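Long-range contact in malonyl-CoA-[acyl-carrier-protein] transacylase (Coxiella burnetii, PDB 3TQE), which probably transfers the malonyl group from malonyl-CoA to holo-acyl carrier protein: residues 147-161 and 173-187. Residues are numbered along the deposited sequence; the frame is centred on the assembly and turned at random. Where two conformers were deposited one is given.
Sequences IESICENAALGQVVQ and ISGHSEAVDRALNMA
The hairpin of strands 160-167 and 170-174 carries a helix at each end, and this contact packs those helices together in the acyl transferase domain. Helices 147-155 and 177-187 cross at 130° between their N-to-C directions, with axes 8.4 Å apart at the closest approach. Ala-154 is a knob among Ala-179, Arg-182, Ala-183 and selenomethionine Met-186. Ala-154 CB lies 3.8 Å from Ala-183 CB. Ile-150 CG2 rests 3.7 Å from Met-186 CB, the two side chains running counter to each other, and Ile-150 CD1 reaches Ala-187. From the strand, Val-160 covers Ala-179 with CB and CG1, while its CG2 turns to Ala-183 and Ile-173.

Arg-182 bends at chi3 (-59°) and lays its guanidinium edge against the end of helix 147-155. Arg-182 NE (2.9 Å) and Arg-182 NH2 both bind Ala-154 O. Arg-182 NH2 (2.8 Å) and NH1 also share Gln-158 OE1. The other end of that amide, Gln-158 NE2, gives a bond of 3.0 Å to Glu-178 OE1, approaching from over the carboxylate, well out of its plane. Val-159 N points almost straight at His-176 ND1 (2.9 Å), in the ring plane, and Val-159 O takes His-176 N. Gln-161 and Ser-174 form a hydrogen-bonded antiparallel pair; Ser-174 OG binds Ser-204 O.

Two nitrogens on each oxygen should fix the guanidinium's rotation, and its charge probably offsets the carbonyls at the helix end. The bond from Val-159 N is consistent with an unprotonated His-176 ND1.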
# COMPACT_ATOMS: atom_id res chain seq x y z
N ILE A 147 -18.56 12.87 1.66
CA ILE A 147 -17.82 12.43 2.83
C ILE A 147 -17.02 13.58 3.43
O ILE A 147 -16.90 13.68 4.64
CB ILE A 147 -16.94 11.21 2.51
CG1 ILE A 147 -17.83 10.00 2.22
CG2 ILE A 147 -15.97 10.89 3.66
CD1 ILE A 147 -17.15 8.86 1.55
N GLU A 148 -16.43 14.42 2.60
CA GLU A 148 -15.73 15.59 3.13
C GLU A 148 -16.67 16.46 3.95
O GLU A 148 -16.29 16.93 5.00
CB GLU A 148 -15.13 16.42 2.01
CG GLU A 148 -13.95 15.78 1.36
CD GLU A 148 -13.45 16.58 0.15
OE1 GLU A 148 -14.18 17.49 -0.34
OE2 GLU A 148 -12.32 16.31 -0.32
N SER A 149 -17.89 16.67 3.46
CA SER A 149 -18.85 17.49 4.16
C SER A 149 -19.20 16.86 5.50
O SER A 149 -19.27 17.53 6.53
CB SER A 149 -20.11 17.61 3.33
OG SER A 149 -21.08 18.36 4.01
N ILE A 150 -19.45 15.57 5.47
CA ILE A 150 -19.74 14.83 6.70
C ILE A 150 -18.62 14.99 7.71
O ILE A 150 -18.85 15.23 8.89
CB ILE A 150 -19.96 13.35 6.44
CG1 ILE A 150 -21.32 13.15 5.77
CG2 ILE A 150 -19.87 12.54 7.75
CD1 ILE A 150 -21.49 11.77 5.17
N CYS A 151 -17.40 14.82 7.25
CA CYS A 151 -16.29 14.90 8.18
C CYS A 151 -16.19 16.28 8.80
O CYS A 151 -15.95 16.39 10.00
CB CYS A 151 -14.97 14.53 7.49
SG CYS A 151 -14.83 12.76 7.11
N GLU A 152 -16.43 17.33 8.01
CA GLU A 152 -16.40 18.68 8.53
C GLU A 152 -17.46 18.85 9.60
O GLU A 152 -17.21 19.49 10.61
CB GLU A 152 -16.60 19.69 7.40
CG GLU A 152 -15.43 19.77 6.43
CD GLU A 152 -15.72 20.65 5.22
OE1 GLU A 152 -16.84 21.23 5.14
OE2 GLU A 152 -14.83 20.75 4.35
N ASN A 153 -18.64 18.28 9.37
CA ASN A 153 -19.75 18.43 10.32
C ASN A 153 -19.57 17.57 11.57
O ASN A 153 -20.03 17.92 12.65
CB ASN A 153 -21.07 18.06 9.66
CG ASN A 153 -21.48 19.06 8.59
OD1 ASN A 153 -21.04 20.21 8.60
ND2 ASN A 153 -22.32 18.62 7.67
N ALA A 154 -18.92 16.43 11.42
CA ALA A 154 -18.73 15.51 12.53
C ALA A 154 -17.56 15.88 13.42
O ALA A 154 -17.50 15.46 14.57
CB ALA A 154 -18.51 14.12 12.00
N ALA A 155 -16.62 16.68 12.92
CA ALA A 155 -15.37 16.86 13.61
C ALA A 155 -15.50 17.50 14.96
O ALA A 155 -14.92 17.01 15.91
CB ALA A 155 -14.36 17.63 12.75
N LEU A 156 -16.25 18.60 15.03
CA LEU A 156 -16.53 19.27 16.30
C LEU A 156 -15.27 19.49 17.10
O LEU A 156 -15.23 19.29 18.31
CB LEU A 156 -17.59 18.47 17.08
CG LEU A 156 -18.93 18.38 16.37
CD1 LEU A 156 -19.84 17.39 17.02
CD2 LEU A 156 -19.58 19.72 16.32
N GLY A 157 -14.21 19.91 16.42
CA GLY A 157 -12.96 20.21 17.08
C GLY A 157 -11.91 19.12 17.07
O GLY A 157 -10.72 19.38 17.39
N GLN A 158 -12.33 17.91 16.74
CA GLN A 158 -11.45 16.77 16.61
C GLN A 158 -11.05 16.62 15.15
O GLN A 158 -11.48 17.37 14.29
CB GLN A 158 -12.15 15.51 17.10
CG GLN A 158 -12.45 15.51 18.59
CD GLN A 158 -12.92 14.15 19.03
OE1 GLN A 158 -14.02 13.74 18.66
NE2 GLN A 158 -12.08 13.42 19.78
N VAL A 159 -10.20 15.64 14.90
CA VAL A 159 -9.75 15.32 13.56
C VAL A 159 -10.56 14.16 13.01
O VAL A 159 -10.68 13.11 13.63
CB VAL A 159 -8.27 14.90 13.56
CG1 VAL A 159 -7.83 14.44 12.18
CG2 VAL A 159 -7.42 16.03 14.02
N VAL A 160 -11.10 14.34 11.82
CA VAL A 160 -11.66 13.24 11.06
C VAL A 160 -11.70 13.67 9.62
O VAL A 160 -12.19 14.74 9.29
CB VAL A 160 -13.06 12.80 11.55
CG1 VAL A 160 -14.04 13.98 11.60
CG2 VAL A 160 -13.60 11.64 10.72
N GLN A 161 -11.11 12.87 8.75
CA GLN A 161 -11.07 13.22 7.35
C GLN A 161 -10.84 12.03 6.47
O GLN A 161 -10.42 11.00 6.94
CB GLN A 161 -9.97 14.23 7.09
CG GLN A 161 -8.62 13.89 7.56
CD GLN A 161 -7.73 15.15 7.55
OE1 GLN A 161 -7.91 16.08 8.36
NE2 GLN A 161 -6.80 15.18 6.65
N ILE A 173 -11.98 6.84 6.15
CA ILE A 173 -11.72 8.02 6.94
C ILE A 173 -10.88 7.67 8.15
O ILE A 173 -10.80 6.53 8.56
CB ILE A 173 -13.03 8.73 7.36
CG1 ILE A 173 -13.88 7.86 8.30
CG2 ILE A 173 -13.79 9.15 6.10
CD1 ILE A 173 -15.08 8.62 8.97
N SER A 174 -10.22 8.67 8.70
CA SER A 174 -9.30 8.50 9.78
C SER A 174 -9.37 9.69 10.71
O SER A 174 -9.65 10.79 10.27
CB SER A 174 -7.90 8.44 9.18
OG SER A 174 -6.98 8.09 10.15
N GLY A 175 -9.08 9.47 11.98
CA GLY A 175 -8.97 10.56 12.93
C GLY A 175 -9.18 10.08 14.34
O GLY A 175 -8.94 8.93 14.68
N HIS A 176 -9.65 10.99 15.16
CA HIS A 176 -9.98 10.62 16.51
C HIS A 176 -11.12 9.64 16.53
O HIS A 176 -12.06 9.77 15.74
CB HIS A 176 -10.39 11.84 17.30
CG HIS A 176 -9.25 12.75 17.59
ND1 HIS A 176 -9.11 13.98 17.01
CD2 HIS A 176 -8.19 12.58 18.41
CE1 HIS A 176 -8.01 14.55 17.47
NE2 HIS A 176 -7.44 13.72 18.33
N SER A 177 -11.07 8.70 17.46
CA SER A 177 -12.02 7.62 17.46
C SER A 177 -13.45 8.11 17.57
O SER A 177 -14.32 7.62 16.88
CB SER A 177 -11.73 6.63 18.57
OG SER A 177 -11.60 7.27 19.76
N GLU A 178 -13.69 9.08 18.44
CA GLU A 178 -15.06 9.53 18.66
C GLU A 178 -15.58 10.21 17.40
O GLU A 178 -16.75 10.06 17.03
CB GLU A 178 -15.13 10.50 19.83
CG GLU A 178 -14.67 9.91 21.16
CD GLU A 178 -13.16 10.11 21.44
OE1 GLU A 178 -12.42 10.56 20.52
OE2 GLU A 178 -12.74 9.82 22.60
N ALA A 179 -14.71 10.97 16.74
CA ALA A 179 -15.07 11.71 15.55
C ALA A 179 -15.32 10.79 14.38
O ALA A 179 -16.24 10.99 13.61
CB ALA A 179 -13.98 12.72 15.23
N VAL A 180 -14.48 9.78 14.24
CA VAL A 180 -14.71 8.76 13.24
C VAL A 180 -16.08 8.12 13.45
O VAL A 180 -16.83 7.97 12.50
CB VAL A 180 -13.57 7.72 13.22
CG1 VAL A 180 -13.97 6.49 12.42
CG2 VAL A 180 -12.32 8.40 12.69
N ASP A 181 -16.42 7.77 14.68
CA ASP A 181 -17.71 7.15 14.92
C ASP A 181 -18.85 8.10 14.57
O ASP A 181 -19.84 7.70 13.99
CB ASP A 181 -17.81 6.66 16.36
CG ASP A 181 -17.03 5.41 16.62
OD1 ASP A 181 -16.66 4.72 15.65
OD2 ASP A 181 -16.81 5.07 17.82
N ARG A 182 -18.71 9.37 14.92
CA ARG A 182 -19.73 10.36 14.59
C ARG A 182 -19.89 10.49 13.09
O ARG A 182 -21.00 10.56 12.59
CB ARG A 182 -19.42 11.72 15.19
CG ARG A 182 -19.55 11.79 16.69
CD ARG A 182 -19.49 13.21 17.19
NE ARG A 182 -18.27 13.94 16.86
CZ ARG A 182 -17.14 13.93 17.56
NH1 ARG A 182 -16.98 13.20 18.66
NH2 ARG A 182 -16.13 14.66 17.13
N ALA A 183 -18.78 10.52 12.38
CA ALA A 183 -18.79 10.65 10.94
C ALA A 183 -19.41 9.42 10.29
O ALA A 183 -20.17 9.55 9.32
CB ALA A 183 -17.39 10.85 10.43
N LEU A 184 -19.07 8.25 10.77
CA LEU A 184 -19.63 7.04 10.20
C LEU A 184 -21.12 7.02 10.40
O LEU A 184 -21.88 6.63 9.52
CB LEU A 184 -19.00 5.80 10.81
CG LEU A 184 -17.53 5.56 10.52
CD1 LEU A 184 -17.02 4.39 11.34
CD2 LEU A 184 -17.26 5.41 9.02
N ASN A 185 -21.56 7.45 11.58
CA ASN A 185 -22.99 7.45 11.82
C ASN A 185 -23.70 8.44 10.90
O ASN A 185 -24.76 8.14 10.37
CB ASN A 185 -23.26 7.74 13.29
CG ASN A 185 -24.61 7.28 13.71
OD1 ASN A 185 -24.95 6.11 13.58
ND2 ASN A 185 -25.38 8.18 14.17
N MSE A 186 -23.10 9.61 10.69
CA MSE A 186 -23.66 10.57 9.74
C MSE A 186 -23.67 10.02 8.34
O MSE A 186 -24.60 10.26 7.58
CB MSE A 186 -22.87 11.85 9.73
CG MSE A 186 -23.04 12.67 10.89
SE MSE A 186 -22.19 14.37 10.63
CE MSE A 186 -22.31 14.90 12.42
N ALA A 187 -22.64 9.28 7.97
CA ALA A 187 -22.60 8.72 6.63
C ALA A 187 -23.77 7.77 6.42
O ALA A 187 -24.39 7.78 5.38
CB ALA A 187 -21.29 8.02 6.38